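Local coordinates for protein ApRick protease (Rickettsia conorii, PDB 5C9F) that belongs to the retropepsin-like aspartic proteases and probably acts as an aspartic-type endopeptidase through this domain, which is one part of a longer protein, at residues 73-78 / 93-98; 43-48 / 102-107; 30-35 / 50-55. All coordinates share one frame; numbering follows the deposited sequence.

In the fold
The chain opens interaction 3 on strand 30-36 and closes it at 50-55, where helix 47-52 ends. Before that closure, interaction 2 has already started at 43-48, so the two cross. Interaction 2 closes only at 102-107, after a long excursion. Interaction 1 lies within that excursion and pairs 73-78 with 93-98 in a beta hairpin. It begins after interaction 3 has closed. The three meet in space. Strand 43-45 lies beside strand 88-97, and H95 N bonds to I43 O. Strand 104-106 runs next to strand 30-36, where M35 bonds to S104 and L106. Together they join hairpin, central strands and helix of one retropepsin-like domain.

Interaction 1. Residues 73-78 / 93-98; sequences NKAAPI and KGHVGL
Strands 73-78 and 93-97 run antiparallel at 151°, and A76 pairs with V96 and I78 with G94, each pair through two backbone hydrogen bonds. A76 N gives a bond of 2.9 Å to V96 O, and V96 N returns one of 2.8 Å to A76 O. The bond from I78 N to G94 O is nearly straight (174°), but its donor sits above the carbonyl plane. Between these pairs, P77 faces H95.
I78 and V96 lie on one face of the sheet with A76. Their side chains cross at about a right angle, with I78 CG2 4.1 Å from V96 CG1. I78 CG1 falls between its own N and carbonyl carbon (chi1 56°). It packs over the bare backbone of G94, 3.5 Å from G94 C.
A75, P77 and H95 lie on the other face. A75 CB meets the H95 ring obliquely, 3.5 Å from H95 CD2. That ring also stacks with Y66, and H95 ND1 bonds to D42. The contact belongs to the beta hairpin of strands 71-84 and 88-97. Strand 71-84 also pairs with strand 64-68, in a hairpin that probably corresponds to the retropepsin flap.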
loop_
_atom_site.group_PDB
_atom_site.type_symbol
_atom_site.label_atom_id
_atom_site.label_comp_id
_atom_site.label_asym_id
_atom_site.label_seq_id
_atom_site.Cartn_x
_atom_site.Cartn_y
_atom_site.Cartn_z
ATOM N N ASN A 73 12.566 -38.417 11.878
ATOM C CA ASN A 73 13.942 -38.094 11.429
ATOM C C ASN A 73 14.655 -37.157 12.347
ATOM O O ASN A 73 14.059 -36.223 12.875
ATOM C CB ASN A 73 13.946 -37.528 10.018
ATOM C CG ASN A 73 13.399 -38.540 8.988
ATOM O OD1 ASN A 73 13.592 -39.746 9.130
ATOM N ND2 ASN A 73 12.695 -38.050 7.980
ATOM N N LYS A 74 15.957 -37.321 12.441
ATOM C CA LYS A 74 16.787 -36.396 13.236
ATOM C C LYS A 74 17.114 -35.111 12.439
ATOM O O LYS A 74 17.330 -35.148 11.224
ATOM C CB LYS A 74 18.075 -37.102 13.711
ATOM C CG LYS A 74 17.803 -38.261 14.651
ATOM C CD LYS A 74 17.117 -37.783 15.907
ATOM C CE LYS A 74 17.957 -36.885 16.755
ATOM N NZ LYS A 74 19.317 -37.372 17.052
ATOM N N ALA A 75 17.167 -33.991 13.139
ATOM C CA ALA A 75 17.559 -32.715 12.570
ATOM C C ALA A 75 18.311 -31.794 13.540
ATOM O O ALA A 75 18.147 -31.881 14.772
ATOM C CB ALA A 75 16.323 -32.010 11.976
ATOM N N ALA A 76 19.126 -30.909 12.983
ATOM C CA ALA A 76 19.819 -29.869 13.743
ATOM C C ALA A 76 19.075 -28.572 13.537
ATOM O O ALA A 76 18.846 -28.144 12.391
ATOM C CB ALA A 76 21.267 -29.714 13.281
ATOM N N PRO A 77 18.688 -27.914 14.630
ATOM C CA PRO A 77 18.040 -26.614 14.508
ATOM C C PRO A 77 19.034 -25.546 14.113
ATOM O O PRO A 77 20.160 -25.610 14.540
ATOM C CB PRO A 77 17.499 -26.353 15.931
ATOM C CG PRO A 77 18.331 -27.201 16.812
ATOM C CD PRO A 77 18.717 -28.398 16.022
ATOM N N ILE A 78 18.609 -24.595 13.276
ATOM C CA ILE A 78 19.421 -23.467 12.871
ATOM C C ILE A 78 18.554 -22.234 12.867
ATOM O O ILE A 78 17.333 -22.322 12.874
ATOM C CB ILE A 78 20.049 -23.669 11.489
ATOM C CG1 ILE A 78 18.956 -23.968 10.440
ATOM C CG2 ILE A 78 21.089 -24.824 11.522
ATOM C CD1 ILE A 78 19.439 -23.946 9.027
ATOM N N LYS A 93 13.563 -19.428 11.739
ATOM C CA LYS A 93 13.881 -20.770 12.264
ATOM C C LYS A 93 13.938 -21.763 11.136
ATOM O O LYS A 93 13.067 -21.792 10.251
ATOM C CB LYS A 93 12.778 -21.204 13.249
ATOM C CG LYS A 93 13.249 -21.955 14.482
ATOM C CD LYS A 93 12.108 -22.764 15.117
ATOM C CE LYS A 93 12.581 -23.619 16.284
ATOM N NZ LYS A 93 12.781 -22.818 17.526
ATOM N N GLY A 94 14.884 -22.692 11.255
ATOM C CA GLY A 94 14.954 -23.816 10.337
ATOM C C GLY A 94 15.635 -24.982 10.973
ATOM O O GLY A 94 16.001 -24.955 12.153
ATOM N N HIS A 95 15.793 -26.042 10.211
ATOM C CA HIS A 95 16.549 -27.155 10.670
ATOM C C HIS A 95 17.107 -27.869 9.459
ATOM O O HIS A 95 16.642 -27.677 8.343
ATOM C CB HIS A 95 15.681 -28.138 11.465
ATOM C CG HIS A 95 14.587 -28.762 10.645
ATOM N ND1 HIS A 95 13.319 -28.247 10.614
ATOM C CD2 HIS A 95 14.558 -29.881 9.868
ATOM C CE1 HIS A 95 12.550 -29.011 9.849
ATOM N NE2 HIS A 95 13.275 -30.001 9.381
ATOM N N VAL A 96 18.163 -28.627 9.684
ATOM C CA VAL A 96 18.739 -29.467 8.624
ATOM C C VAL A 96 18.706 -30.928 8.987
ATOM O O VAL A 96 19.137 -31.323 10.083
ATOM C CB VAL A 96 20.118 -28.967 8.132
ATOM C CG1 VAL A 96 20.830 -28.116 9.132
ATOM C CG2 VAL A 96 20.951 -30.071 7.569
ATOM N N GLY A 97 18.155 -31.718 8.069
ATOM C CA GLY A 97 18.039 -33.139 8.245
ATOM C C GLY A 97 19.366 -33.845 7.886
ATOM O O GLY A 97 20.357 -33.205 7.535
ATOM N N LEU A 98 19.376 -35.166 7.993
ATOM C CA LEU A 98 20.562 -36.012 7.725
ATOM C C LEU A 98 20.555 -36.520 6.312
ATOM O O LEU A 98 21.539 -37.082 5.848
ATOM C CB LEU A 98 20.632 -37.182 8.710
ATOM C CG LEU A 98 21.083 -36.847 10.138
ATOM C CD1 LEU A 98 21.053 -38.064 11.056
ATOM C CD2 LEU A 98 22.498 -36.256 10.081
#

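Interaction 2. Residues 43-48 / 102-107; sequences IALTKE and DISLLG
D102 and I103 meet T46 through their backbones. T46 CG2 lies against this turn, 3.9 Å from D102 C and 3.6 Å from I103 C. The side chain of I103 leaves in the other direction, onto M35.
S104 comes next and makes the polar link. Its OG is anti to its carbonyl carbon (chi1 -68°), where it accepts a hydrogen bond from T46 N of 3.0 Å and 164°. A second partner of this hydroxyl is the carboxylate of D49. T46 OG1 in turn caps D49 N, so S104 holds the residue at the N-cap of helix 47-52. L45 CD2 packs against the S104 hydroxyl, 3.7 Å from OG.
L105 forms the regular bridge, an antiparallel hydrogen-bonded pair with A44. L105 N donates to A44 O at 2.8 Å. L105 O accepts A44 N at 3.0 Å, in the carbonyl plane and on a lone pair. L105 CB and A44 CB sit on the same side of this bridge, 4.0 Å apart. I43 CG2 also rests near L105 O, at 3.6 Å.
L106 adds little here. Its CB points away from 43-48, and the side chain packs on L111 of helix 108-111, while I43 reaches L110 of that helix.
The sequence 105-107 fits the hydrophobic-hydrophobic-glycine motif of this family. Strand 104-106 lies between strand 43-45 and strand 30-36, antiparallel to the first and parallel to the second, and helix 108-111 follows it directly. Strand 43-45 passes the sheet on to strand 88-97.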
loop_
_atom_site.group_PDB
_atom_site.type_symbol
_atom_site.label_atom_id
_atom_site.label_comp_id
_atom_site.label_asym_id
_atom_site.label_seq_id
_atom_site.Cartn_x
_atom_site.Cartn_y
_atom_site.Cartn_z
ATOM N N ILE A 43 11.454 -23.850 8.390
ATOM C CA ILE A 43 12.139 -24.206 7.153
ATOM C C ILE A 43 12.924 -25.480 7.314
ATOM O O ILE A 43 13.607 -25.697 8.359
ATOM C CB ILE A 43 13.060 -23.103 6.721
ATOM C CG1 ILE A 43 12.223 -21.985 6.111
ATOM C CG2 ILE A 43 14.098 -23.591 5.705
ATOM C CD1 ILE A 43 13.003 -20.746 5.854
ATOM N N ALA A 44 12.827 -26.328 6.310
ATOM C CA ALA A 44 13.651 -27.538 6.268
ATOM C C ALA A 44 14.678 -27.423 5.146
ATOM O O ALA A 44 14.328 -27.335 3.986
ATOM C CB ALA A 44 12.761 -28.754 6.053
ATOM N N LEU A 45 15.949 -27.373 5.492
ATOM C CA LEU A 45 16.986 -27.236 4.494
ATOM C C LEU A 45 17.607 -28.589 4.160
ATOM O O LEU A 45 17.924 -29.366 5.051
ATOM C CB LEU A 45 18.104 -26.315 5.001
ATOM C CG LEU A 45 18.054 -24.830 5.078
ATOM C CD1 LEU A 45 19.444 -24.329 5.442
ATOM C CD2 LEU A 45 17.624 -24.260 3.729
ATOM N N THR A 46 17.878 -28.815 2.891
ATOM C CA THR A 46 18.650 -29.973 2.518
ATOM C C THR A 46 20.039 -29.809 3.068
ATOM O O THR A 46 20.530 -28.703 3.293
ATOM C CB THR A 46 18.754 -30.170 0.977
ATOM O OG1 THR A 46 19.444 -29.047 0.396
ATOM C CG2 THR A 46 17.374 -30.280 0.359
ATOM N N LYS A 47 20.718 -30.927 3.252
ATOM C CA LYS A 47 22.148 -30.863 3.599
ATOM C C LYS A 47 22.962 -30.037 2.601
ATOM O O LYS A 47 23.843 -29.172 2.988
ATOM C CB LYS A 47 22.746 -32.307 3.702
ATOM C CG LYS A 47 22.208 -33.117 4.860
ATOM C CD LYS A 47 23.135 -34.320 5.174
ATOM C CE LYS A 47 23.472 -35.207 3.943
ATOM N NZ LYS A 47 23.379 -36.701 4.153
ATOM N N GLU A 48 22.706 -30.211 1.310
ATOM C CA GLU A 48 23.455 -29.431 0.312
ATOM C C GLU A 48 23.192 -27.898 0.422
ATOM O O GLU A 48 24.120 -27.095 0.316
ATOM C CB GLU A 48 23.149 -29.947 -1.081
ATOM C CG GLU A 48 23.701 -29.103 -2.212
ATOM C CD GLU A 48 23.315 -29.638 -3.611
ATOM O OE1 GLU A 48 22.809 -28.855 -4.440
ATOM O OE2 GLU A 48 23.524 -30.842 -3.911
ATOM N N ASP A 102 14.925 -34.053 -0.756
ATOM C CA ASP A 102 15.223 -33.651 -2.157
ATOM C C ASP A 102 15.281 -32.156 -2.414
ATOM O O ASP A 102 16.111 -31.665 -3.172
ATOM C CB ASP A 102 14.162 -34.242 -3.110
ATOM C CG ASP A 102 14.727 -34.555 -4.488
ATOM O OD1 ASP A 102 15.726 -35.298 -4.565
ATOM O OD2 ASP A 102 14.168 -34.069 -5.490
ATOM N N ILE A 103 14.405 -31.409 -1.763
ATOM C CA ILE A 103 14.417 -29.968 -1.942
ATOM C C ILE A 103 14.025 -29.302 -0.643
ATOM O O ILE A 103 13.193 -29.827 0.138
ATOM C CB ILE A 103 13.460 -29.561 -3.085
ATOM C CG1 ILE A 103 13.642 -28.108 -3.411
ATOM C CG2 ILE A 103 12.035 -29.845 -2.691
ATOM C CD1 ILE A 103 13.099 -27.696 -4.745
ATOM N N SER A 104 14.626 -28.142 -0.378
ATOM C CA SER A 104 14.335 -27.454 0.832
ATOM C C SER A 104 12.895 -27.026 0.873
ATOM O O SER A 104 12.301 -26.758 -0.183
ATOM C CB SER A 104 15.255 -26.256 0.975
ATOM O OG SER A 104 16.550 -26.712 1.187
ATOM N N LEU A 105 12.347 -26.921 2.082
ATOM C CA LEU A 105 10.952 -26.656 2.294
ATOM C C LEU A 105 10.762 -25.367 3.014
ATOM O O LEU A 105 11.355 -25.122 4.033
ATOM C CB LEU A 105 10.277 -27.783 3.123
ATOM C CG LEU A 105 10.395 -29.219 2.561
ATOM C CD1 LEU A 105 9.779 -30.235 3.511
ATOM C CD2 LEU A 105 9.760 -29.325 1.187
ATOM N N LEU A 106 9.800 -24.608 2.541
ATOM C CA LEU A 106 9.345 -23.432 3.220
ATOM C C LEU A 106 7.991 -23.772 3.795
ATOM O O LEU A 106 7.066 -24.190 3.080
ATOM C CB LEU A 106 9.172 -22.350 2.134
ATOM C CG LEU A 106 9.183 -20.900 2.548
ATOM C CD1 LEU A 106 9.284 -20.067 1.271
ATOM C CD2 LEU A 106 7.911 -20.592 3.265
ATOM N N GLY A 107 7.826 -23.500 5.070
ATOM C CA GLY A 107 6.620 -23.954 5.790
ATOM C C GLY A 107 5.799 -22.800 6.307
ATOM O O GLY A 107 6.052 -21.628 5.955
#

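Interaction 3. Residues 30-35 / 50-55; sequences VKIKFM and AQKLGF
V30 meets K52, the last residue of helix 47-52, and L53, which follows it. Its side chain can be followed from CB outward. V30 CB lies 3.7 Å from L53 CD2, so the contact starts at the root of the side chain. V30 CG1 is anti to its backbone N (chi1 178°). There it has two neighbours, with K52 NZ at 3.7 Å and L53 CD2 at 4.1 Å. V30 CG2, the other branch, touches L53 CD2 at 4.0 Å. One methyl of L53 therefore meets all three side-chain carbons of V30.
I32 extends the patch on the same side of the strand. Its CD1 is 4.2 Å from L53 CD2. I32 CD1 also comes to 4.2 Å from K52 NZ, the two side chains running in opposite senses.
K52 stretches from the helix over to the strand. Its chain bends at chi3 (87°), which sets CE, and CE passes 4.2 Å from V30 CG1. Beyond CE, K52 NZ comes to 3.1 Å from K31 O.
The helix ends here in a Schellman motif. F55 N bonds to A50 O and G54 N to Q51 O, with G54 at positive phi as the C-prime residue. L53 also packs on V27 and L45, which places it between the helix end and neighbouring strands.
The chemistry is mixed. Branched apolar groups of V30, I32 and L53 make the inner part, and the K52 ammonium lies beside V30 and I32, near K31 O. This implies a small surface contact in which apolar packing is joined by the K52 chain end (CE and NZ) at its exposed side.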
loop_
_atom_site.group_PDB
_atom_site.type_symbol
_atom_site.label_atom_id
_atom_site.label_comp_id
_atom_site.label_asym_id
_atom_site.label_seq_id
_atom_site.Cartn_x
_atom_site.Cartn_y
_atom_site.Cartn_z
ATOM N N VAL A 30 22.134 -15.636 -0.576
ATOM C CA VAL A 30 22.286 -16.767 -1.488
ATOM C C VAL A 30 20.920 -17.240 -1.984
ATOM O O VAL A 30 20.022 -17.511 -1.203
ATOM C CB VAL A 30 22.981 -17.945 -0.771
ATOM C CG1 VAL A 30 23.130 -19.167 -1.654
ATOM C CG2 VAL A 30 24.336 -17.497 -0.226
ATOM N N LYS A 31 20.803 -17.398 -3.283
ATOM C CA LYS A 31 19.570 -17.880 -3.869
ATOM C C LYS A 31 19.346 -19.321 -3.506
ATOM O O LYS A 31 20.222 -20.183 -3.765
ATOM C CB LYS A 31 19.602 -17.783 -5.385
ATOM C CG LYS A 31 18.285 -18.111 -6.027
ATOM C CD LYS A 31 18.533 -18.343 -7.532
ATOM C CE LYS A 31 17.255 -18.403 -8.336
ATOM N NZ LYS A 31 17.641 -18.605 -9.760
ATOM N N ILE A 32 18.186 -19.603 -2.893
ATOM C CA ILE A 32 17.819 -20.970 -2.543
ATOM C C ILE A 32 16.442 -21.206 -3.117
ATOM O O ILE A 32 15.568 -20.368 -2.994
ATOM C CB ILE A 32 17.749 -21.178 -1.006
ATOM C CG1 ILE A 32 19.078 -20.899 -0.300
ATOM C CG2 ILE A 32 17.299 -22.598 -0.674
ATOM C CD1 ILE A 32 20.178 -21.880 -0.584
ATOM N N LYS A 33 16.233 -22.390 -3.682
ATOM C CA LYS A 33 14.947 -22.811 -4.177
ATOM C C LYS A 33 14.214 -23.622 -3.134
ATOM O O LYS A 33 14.718 -24.606 -2.634
ATOM C CB LYS A 33 15.121 -23.635 -5.442
ATOM C CG LYS A 33 13.790 -23.847 -6.154
ATOM C CD LYS A 33 13.966 -24.772 -7.341
ATOM C CE LYS A 33 12.847 -24.600 -8.343
ATOM N NZ LYS A 33 12.945 -25.621 -9.421
ATOM N N PHE A 34 13.019 -23.177 -2.779
ATOM C CA PHE A 34 12.171 -23.883 -1.824
ATOM C C PHE A 34 10.938 -24.409 -2.475
ATOM O O PHE A 34 10.395 -23.785 -3.412
ATOM C CB PHE A 34 11.686 -22.921 -0.740
ATOM C CG PHE A 34 12.749 -22.479 0.173
ATOM C CD1 PHE A 34 13.161 -23.301 1.198
ATOM C CD2 PHE A 34 13.393 -21.261 -0.010
ATOM C CE1 PHE A 34 14.219 -22.912 2.034
ATOM C CE2 PHE A 34 14.413 -20.844 0.844
ATOM C CZ PHE A 34 14.833 -21.668 1.865
ATOM N N MET A 35 10.485 -25.560 -2.005
ATOM C CA MET A 35 9.144 -26.018 -2.257
ATOM C C MET A 35 8.253 -25.549 -1.107
ATOM O O MET A 35 8.617 -25.700 0.059
ATOM C CB MET A 35 9.117 -27.532 -2.351
ATOM C CG MET A 35 7.750 -28.095 -2.767
ATOM S SD MET A 35 7.803 -29.880 -3.067
ATOM C CE MET A 35 7.681 -30.451 -1.414
ATOM N N ALA A 50 22.264 -26.320 3.172
ATOM C CA ALA A 50 22.913 -25.905 4.407
ATOM C C ALA A 50 24.392 -25.657 4.165
ATOM O O ALA A 50 24.945 -24.634 4.615
ATOM C CB ALA A 50 22.764 -26.964 5.497
ATOM N N GLN A 51 25.023 -26.548 3.390
ATOM C CA GLN A 51 26.446 -26.369 3.057
ATOM C C GLN A 51 26.682 -25.145 2.142
ATOM O O GLN A 51 27.609 -24.388 2.384
ATOM C CB GLN A 51 26.986 -27.626 2.394
ATOM C CG GLN A 51 27.071 -28.756 3.361
ATOM C CD GLN A 51 27.448 -30.054 2.711
ATOM O OE1 GLN A 51 26.829 -30.475 1.761
ATOM N NE2 GLN A 51 28.539 -30.627 3.157
ATOM N N LYS A 52 25.826 -24.906 1.165
ATOM C CA LYS A 52 25.873 -23.622 0.408
ATOM C C LYS A 52 25.820 -22.382 1.295
ATOM O O LYS A 52 26.421 -21.373 0.967
ATOM C CB LYS A 52 24.694 -23.434 -0.518
ATOM C CG LYS A 52 24.640 -24.364 -1.705
ATOM C CD LYS A 52 23.410 -23.922 -2.565
ATOM C CE LYS A 52 23.828 -22.829 -3.537
ATOM N NZ LYS A 52 22.657 -22.024 -3.957
ATOM N N LEU A 53 25.090 -22.483 2.413
ATOM C CA LEU A 53 24.942 -21.362 3.311
ATOM C C LEU A 53 26.070 -21.325 4.354
ATOM O O LEU A 53 26.074 -20.466 5.248
ATOM C CB LEU A 53 23.586 -21.420 4.017
ATOM C CG LEU A 53 22.411 -21.192 3.059
ATOM C CD1 LEU A 53 21.106 -21.378 3.789
ATOM C CD2 LEU A 53 22.429 -19.826 2.364
ATOM N N GLY A 54 27.041 -22.210 4.221
ATOM C CA GLY A 54 28.256 -22.176 5.071
ATOM C C GLY A 54 28.088 -22.912 6.384
ATOM O O GLY A 54 28.929 -22.778 7.241
ATOM N N PHE A 55 27.015 -23.684 6.552
ATOM C CA PHE A 55 26.882 -24.497 7.745
ATOM C C PHE A 55 27.852 -25.691 7.678
ATOM O O PHE A 55 28.066 -26.270 6.633
ATOM C CB PHE A 55 25.466 -24.967 7.919
ATOM C CG PHE A 55 24.538 -23.900 8.372
ATOM C CD1 PHE A 55 24.551 -23.477 9.690
ATOM C CD2 PHE A 55 23.728 -23.251 7.488
ATOM C CE1 PHE A 55 23.713 -22.475 10.127
ATOM C CE2 PHE A 55 22.879 -22.244 7.910
ATOM C CZ PHE A 55 22.886 -21.826 9.228
#